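Local coordinates for SusD-like protein BACOVA_02651 (Bacteroides ovatus, PDB 5E75) that binds polysaccharide at the surface of the cell and probably captures xyloglucan before its transport into the periplasm for degradation, at residues A31-D34 with Y35-S39; S73-W76 with S77-S81; C119-F122 with Y123-R126. All coordinates share one frame; numbering follows the deposited sequence.

Interaction 1 of 3, residues A31-D34 with Y35-S39; sequences AWFD and YNQRS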
# COMPACT_ATOMS: atom_id res chain seq x y z
N ALA A 31 4.44 -12.96 -9.46
CA ALA A 31 3.53 -13.41 -8.42
C ALA A 31 2.45 -12.38 -8.07
O ALA A 31 1.31 -12.76 -7.80
CB ALA A 31 4.31 -13.77 -7.19
N TRP A 32 2.82 -11.10 -8.11
CA TRP A 32 1.96 -9.99 -7.70
C TRP A 32 1.16 -9.38 -8.85
O TRP A 32 0.31 -8.52 -8.63
CB TRP A 32 2.83 -8.90 -7.06
CG TRP A 32 3.43 -9.29 -5.75
CD1 TRP A 32 4.69 -9.77 -5.55
CD2 TRP A 32 2.81 -9.24 -4.46
NE1 TRP A 32 4.89 -10.06 -4.22
CE2 TRP A 32 3.75 -9.73 -3.52
CE3 TRP A 32 1.54 -8.86 -4.01
CZ2 TRP A 32 3.45 -9.84 -2.16
CZ3 TRP A 32 1.26 -8.96 -2.67
CH2 TRP A 32 2.21 -9.44 -1.75
N PHE A 33 1.42 -9.83 -10.06
CA PHE A 33 0.91 -9.16 -11.25
C PHE A 33 -0.63 -9.03 -11.26
O PHE A 33 -1.14 -7.96 -11.60
CB PHE A 33 1.41 -9.86 -12.52
CG PHE A 33 0.97 -9.19 -13.79
CD1 PHE A 33 1.68 -8.12 -14.32
CD2 PHE A 33 -0.17 -9.62 -14.44
CE1 PHE A 33 1.26 -7.50 -15.48
CE2 PHE A 33 -0.59 -8.99 -15.60
CZ PHE A 33 0.13 -7.93 -16.11
N ASP A 34 -1.37 -10.07 -10.90
CA ASP A 34 -2.83 -10.02 -11.01
C ASP A 34 -3.40 -8.97 -10.07
O ASP A 34 -4.47 -8.44 -10.31
CB ASP A 34 -3.51 -11.36 -10.72
CG ASP A 34 -3.40 -12.35 -11.86
OD1 ASP A 34 -2.83 -11.99 -12.91
OD2 ASP A 34 -3.89 -13.49 -11.68
N TYR A 35 -2.70 -8.70 -8.97
CA TYR A 35 -3.11 -7.66 -8.02
C TYR A 35 -2.69 -6.28 -8.51
O TYR A 35 -3.52 -5.38 -8.59
CB TYR A 35 -2.51 -7.96 -6.65
CG TYR A 35 -2.65 -6.88 -5.59
CD1 TYR A 35 -3.90 -6.42 -5.19
CD2 TYR A 35 -1.53 -6.37 -4.95
CE1 TYR A 35 -4.02 -5.46 -4.20
CE2 TYR A 35 -1.65 -5.40 -3.96
CZ TYR A 35 -2.89 -4.96 -3.59
OH TYR A 35 -3.05 -4.00 -2.60
N ASN A 36 -1.42 -6.13 -8.85
CA ASN A 36 -0.90 -4.84 -9.30
C ASN A 36 -1.55 -4.34 -10.57
O ASN A 36 -1.63 -3.14 -10.79
CB ASN A 36 0.62 -4.89 -9.48
CG ASN A 36 1.23 -3.52 -9.59
OD1 ASN A 36 1.40 -2.83 -8.57
ND2 ASN A 36 1.53 -3.09 -10.82
N GLN A 37 -2.05 -5.24 -11.42
CA GLN A 37 -2.48 -4.79 -12.73
C GLN A 37 -3.75 -3.97 -12.70
O GLN A 37 -4.07 -3.28 -13.66
CB GLN A 37 -2.64 -5.97 -13.70
CG GLN A 37 -3.82 -6.86 -13.46
CD GLN A 37 -4.15 -7.72 -14.66
OE1 GLN A 37 -3.84 -8.91 -14.69
NE2 GLN A 37 -4.76 -7.12 -15.66
N ARG A 38 -4.50 -4.04 -11.60
CA ARG A 38 -5.75 -3.30 -11.53
C ARG A 38 -6.21 -3.01 -10.10
O ARG A 38 -6.27 -1.84 -9.71
CB ARG A 38 -6.84 -4.08 -12.28
CG ARG A 38 -8.14 -3.30 -12.52
CD ARG A 38 -8.81 -3.76 -13.81
NE ARG A 38 -8.05 -3.39 -15.00
CZ ARG A 38 -8.17 -2.23 -15.65
NH1 ARG A 38 -9.04 -1.31 -15.24
NH2 ARG A 38 -7.42 -1.99 -16.72
N SER A 39 -6.51 -4.06 -9.35
CA SER A 39 -7.24 -3.93 -8.10
C SER A 39 -6.47 -3.22 -6.98
O SER A 39 -7.09 -2.71 -6.05
CB SER A 39 -7.71 -5.30 -7.61
OG SER A 39 -6.61 -6.16 -7.33
O HOH W 1 -6.51 -6.96 -9.97
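With CG of F33 trans to its backbone N (chi1 -177°) and CG of Q37 set between its own backbone N and carbonyl carbon (chi1 72°), the two side chains meet one turn apart around the short helix 33-36. Q37 CB lies over one face of the F33 ring, offset toward the rim, in a CH-pi contact 4.3 Å from the ring centroid. The chain beyond is extended and carries OE1 to 3.4 Å from F33 CE2, the amide inclined at 56° to the ring. In the backbone, Q37 N donates to F33 O at 2.9 Å, a bent bond. One residue earlier, W32 O receives N36 N almost straight, at 3.0 Å, and Y35 N more weakly. W32 and Y35 run side by side in the same direction, and Y35 CD2 comes near the plane of the indole at its edge, 4.1 Å from CE3. The polar ends reach into the surrounding fold: D34 OD2 bonds S77 of helix 70-95, Y35 OH meets Y423, and the N36 amide is held by T355 and N260. F33 also packs edge-to-face with W256. The turn is closed by water 1, which donates to D34 O at 2.5 Å and accepts from S39 N at 3.0 Å.

Interaction 2 of 3, residues S73-W76 with S77-S81; sequences SGAW and SGFYS. With EDO (1,2-ethanediol), chain D.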
# COMPACT_ATOMS: atom_id res chain seq x y z
N SER A 73 -12.16 -10.43 -7.61
CA SER A 73 -11.65 -11.67 -8.16
C SER A 73 -10.19 -11.51 -8.56
O SER A 73 -9.38 -12.41 -8.33
CB SER A 73 -12.53 -12.12 -9.32
OG SER A 73 -12.68 -11.10 -10.26
N GLY A 74 -9.82 -10.36 -9.11
CA GLY A 74 -8.44 -10.11 -9.49
C GLY A 74 -7.53 -10.09 -8.27
O GLY A 74 -6.45 -10.67 -8.27
N ALA A 75 -7.95 -9.39 -7.21
CA ALA A 75 -7.12 -9.31 -6.00
C ALA A 75 -6.95 -10.68 -5.35
O ALA A 75 -5.83 -11.07 -5.00
CB ALA A 75 -7.72 -8.31 -5.01
N TRP A 76 -8.05 -11.40 -5.25
CA TRP A 76 -8.07 -12.76 -4.68
C TRP A 76 -7.12 -13.65 -5.47
O TRP A 76 -6.28 -14.33 -4.89
CB TRP A 76 -9.49 -13.32 -4.71
CG TRP A 76 -9.72 -14.69 -4.08
CD1 TRP A 76 -9.69 -15.91 -4.71
CD2 TRP A 76 -10.07 -14.96 -2.71
NE1 TRP A 76 -10.00 -16.90 -3.81
CE2 TRP A 76 -10.23 -16.35 -2.58
CE3 TRP A 76 -10.27 -14.15 -1.58
CZ2 TRP A 76 -10.56 -16.95 -1.36
CZ3 TRP A 76 -10.58 -14.76 -0.38
CH2 TRP A 76 -10.75 -16.14 -0.28
N SER A 77 -7.24 -13.61 -6.79
CA SER A 77 -6.32 -14.35 -7.66
C SER A 77 -4.87 -13.95 -7.46
O SER A 77 -3.99 -14.82 -7.38
CB SER A 77 -6.68 -14.13 -9.15
OG SER A 77 -5.75 -14.83 -10.00
N GLY A 78 -4.59 -12.65 -7.40
CA GLY A 78 -3.24 -12.17 -7.21
C GLY A 78 -2.61 -12.59 -5.91
O GLY A 78 -1.49 -13.10 -5.89
N PHE A 79 -3.32 -12.40 -4.79
CA PHE A 79 -2.76 -12.76 -3.52
C PHE A 79 -2.56 -14.27 -3.45
O PHE A 79 -1.53 -14.72 -2.96
CB PHE A 79 -3.65 -12.29 -2.36
CG PHE A 79 -3.77 -10.79 -2.24
CD1 PHE A 79 -2.64 -9.97 -2.18
CD2 PHE A 79 -5.00 -10.19 -2.19
CE1 PHE A 79 -2.76 -8.58 -2.07
CE2 PHE A 79 -5.12 -8.81 -2.09
CZ PHE A 79 -4.00 -8.01 -2.03
N TYR A 80 -3.52 -15.05 -3.95
CA TYR A 80 -3.33 -16.50 -3.96
C TYR A 80 -2.24 -16.94 -4.95
O TYR A 80 -1.62 -17.98 -4.74
CB TYR A 80 -4.65 -17.27 -4.14
CG TYR A 80 -5.33 -17.45 -2.81
CD1 TYR A 80 -4.81 -18.32 -1.86
CD2 TYR A 80 -6.43 -16.68 -2.44
CE1 TYR A 80 -5.38 -18.47 -0.63
CE2 TYR A 80 -7.01 -16.82 -1.17
CZ TYR A 80 -6.47 -17.73 -0.29
OH TYR A 80 -7.03 -17.87 0.97
N SER A 81 -1.97 -16.15 -5.97
CA SER A 81 -0.82 -16.42 -6.84
C SER A 81 0.49 -16.28 -6.08
O SER A 81 1.43 -17.06 -6.26
CB SER A 81 -0.84 -15.50 -8.07
OG SER A 81 -1.87 -15.86 -8.97
C1 EDO D . -8.37 -20.07 -2.74
O1 EDO D . -9.43 -19.77 -3.65
C2 EDO D . -7.32 -20.93 -3.42
O2 EDO D . -7.06 -20.38 -4.72
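Two consecutive turns of helix 70-95, in the N-terminal part of this SusD-family fold, place W76 and Y80 on one flank, where a 1,2-ethanediol, probably from the crystallisation liquor, is bound beside both rings. The aromatic pair is an i to i+4 contact: the side chains run alongside each other in the same direction, and Y80 CE2 reaches over one face of the indole, offset toward its rim, 3.5 Å from W76 CE2. The ring planes are inclined at 53°, an oblique meeting. W76 takes the torsion that sets CG trans to the backbone N (chi1 -176°), laying the indole beside its own carbonyl carbon, where Y80 CE2 can come over its face. Its NE1 donates to O1 of the diol at 2.9 Å, with the acceptor at the indole edge, while the diol's C1 sits over the centre of a Y80 face. With an alanine in place of W76, Y80 CE2 would probably lose the aromatic face it packs on, and the diol O1 the indole N-H. Outside these turns, W128 packs edge-to-face on W76, and Y80 OH is held by I132 O.

On another flank A75 CB touches F79 CE2 at 3.9 Å, and the F79 ring goes on to meet Y35. The backbone ladder is regular: F79 N reaches A75 O at 2.8 Å in a nearly straight bond (173°), and Y80 N reaches W76 O at 3.0 Å. S77 O is gripped twice: S81 N and S81 OG approach it from opposite faces of the carbonyl plane, each at 2.8 Å.

Interaction 3 of 3, residues C119-F122 with Y123-R126; sequences CAYF and YMLR. With EDO (1,2-ethanediol), chain C.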
# COMPACT_ATOMS: atom_id res chain seq x y z
N CYS A 119 3.18 -11.44 3.49
CA CYS A 119 2.63 -10.19 3.00
C CYS A 119 1.29 -10.37 2.32
O CYS A 119 0.38 -9.56 2.53
CB CYS A 119 3.61 -9.50 2.05
SG CYS A 119 5.11 -8.84 2.85
N ALA A 120 1.16 -11.38 1.48
CA ALA A 120 -0.10 -11.64 0.81
C ALA A 120 -1.22 -11.91 1.81
O ALA A 120 -2.29 -11.33 1.69
CB ALA A 120 0.06 -12.81 -0.16
N TYR A 121 -0.97 -12.76 2.80
CA TYR A 121 -1.98 -13.05 3.80
C TYR A 121 -2.30 -11.83 4.65
O TYR A 121 -3.44 -11.63 5.04
CB TYR A 121 -1.62 -14.27 4.66
CG TYR A 121 -2.01 -15.58 4.03
CD1 TYR A 121 -3.32 -15.87 3.73
CD2 TYR A 121 -1.05 -16.54 3.70
CE1 TYR A 121 -3.70 -17.05 3.14
CE2 TYR A 121 -1.42 -17.74 3.11
CZ TYR A 121 -2.74 -18.00 2.83
OH TYR A 121 -3.10 -19.19 2.22
N PHE A 122 -1.31 -10.98 4.93
CA PHE A 122 -1.56 -9.79 5.74
C PHE A 122 -2.43 -8.79 4.98
O PHE A 122 -3.31 -8.15 5.57
CB PHE A 122 -0.24 -9.17 6.20
CG PHE A 122 -0.37 -8.07 7.25
CD1 PHE A 122 -1.28 -8.12 8.30
CD2 PHE A 122 0.49 -6.99 7.20
CE1 PHE A 122 -1.32 -7.10 9.24
CE2 PHE A 122 0.44 -5.97 8.14
CZ PHE A 122 -0.46 -6.04 9.15
N TYR A 123 -2.24 -8.65 3.66
CA TYR A 123 -3.18 -7.86 2.87
C TYR A 123 -4.58 -8.48 2.92
O TYR A 123 -5.58 -7.80 3.17
CB TYR A 123 -2.72 -7.75 1.42
CG TYR A 123 -1.55 -6.82 1.16
CD1 TYR A 123 -1.55 -5.50 1.59
CD2 TYR A 123 -0.46 -7.26 0.41
CE1 TYR A 123 -0.50 -4.67 1.31
CE2 TYR A 123 0.60 -6.43 0.12
CZ TYR A 123 0.58 -5.13 0.57
OH TYR A 123 1.63 -4.26 0.30
N MET A 124 -4.68 -9.79 2.66
CA MET A 124 -5.99 -10.45 2.62
C MET A 124 -6.75 -10.33 3.94
O MET A 124 -7.98 -10.17 3.95
CB MET A 124 -5.85 -11.91 2.25
CG MET A 124 -5.48 -12.11 0.79
SD MET A 124 -5.88 -13.74 0.14
CE MET A 124 -4.40 -14.57 0.59
N LEU A 125 -6.02 -10.40 5.05
CA LEU A 125 -6.60 -10.30 6.38
C LEU A 125 -7.32 -8.96 6.58
O LEU A 125 -8.29 -8.88 7.33
CB LEU A 125 -5.49 -10.47 7.41
CG LEU A 125 -5.85 -10.38 8.89
CD1 LEU A 125 -6.88 -11.43 9.29
CD2 LEU A 125 -4.61 -10.55 9.73
N ARG A 126 -6.83 -7.92 5.91
CA ARG A 126 -7.37 -6.57 6.03
C ARG A 126 -8.21 -6.18 4.80
O ARG A 126 -8.36 -4.98 4.52
CB ARG A 126 -6.19 -5.57 6.26
CG ARG A 126 -5.23 -5.85 7.54
CD ARG A 126 -3.88 -5.02 7.58
NE ARG A 126 -2.97 -5.40 6.51
CZ ARG A 126 -1.95 -4.68 6.11
NH1 ARG A 126 -1.70 -3.49 6.66
NH2 ARG A 126 -1.22 -5.09 5.09
C1 EDO C . 2.45 -5.21 4.79
O1 EDO C . 1.62 -4.06 4.92
C2 EDO C . 2.12 -5.98 3.52
O2 EDO C . 1.04 -6.89 3.74
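C119 O is gripped by two donors, Y123 N of the next helical turn at 3.0 Å and O2 of a 1,2-ethanediol, also at 3.0 Å, close to the C-terminal end of helix 103-125. There R126, at the end of the helix, folds back over the last turn in a cation-pi stack: its guanidinium lies flat on the F122 ring, the planes only 6° apart and CZ 3.5 Å from the ring centroid. CG of F122 is trans to its backbone N (chi1 -170°), while the arginine chain bends at chi3 (-67°) to bring its head over that face. NE then donates to F122 O at 2.9 Å; the bond lies close to the guanidinium plane but comes from well above the carbonyl plane. Ring stacking and carbonyl bond together fix the rotation of the head, and NH2 extends to O1 of the diol at 3.0 Å. The diol, probably a crystallisation additive, places O2 over the centre of one face of the Y123 ring. Y423 and D424 of helix 421-431 also touch R126, and the nearby acid may help balance its charge.

Across the helix, the bent chain of M124 crosses Y121 obliquely. Y121 OH is held by I132 O, and F79 and Y80 of helix 70-95 cover M124. The M124 methyl CE is equally near CD1 and CE1 of the Y121 ring, 3.6 Å from each.

All three contacts are local packing within the N-terminal family region. Interactions 1 and 2, with centres about 8 Å apart, are joined by a probable hydrogen bond between D34 OD2 and S77 OG (2.8 Å) and by Y35 CE1 against F79 CZ (3.4 Å). F79 also faces interaction 3, its CE1 lying 3.6 Å from Y123 CB, while Y80 CE2 meets M124 SD at 3.5 Å; this packs successive helices 70-95 and 103-125 together. Interaction 1 touches interaction 3 through the W32 indole, CZ3 lying 3.8 Å from Y123 CE2. Two separate ethanediols border interactions 2 and 3, and the L125 side chain is about 10 Å from a magnesium ion.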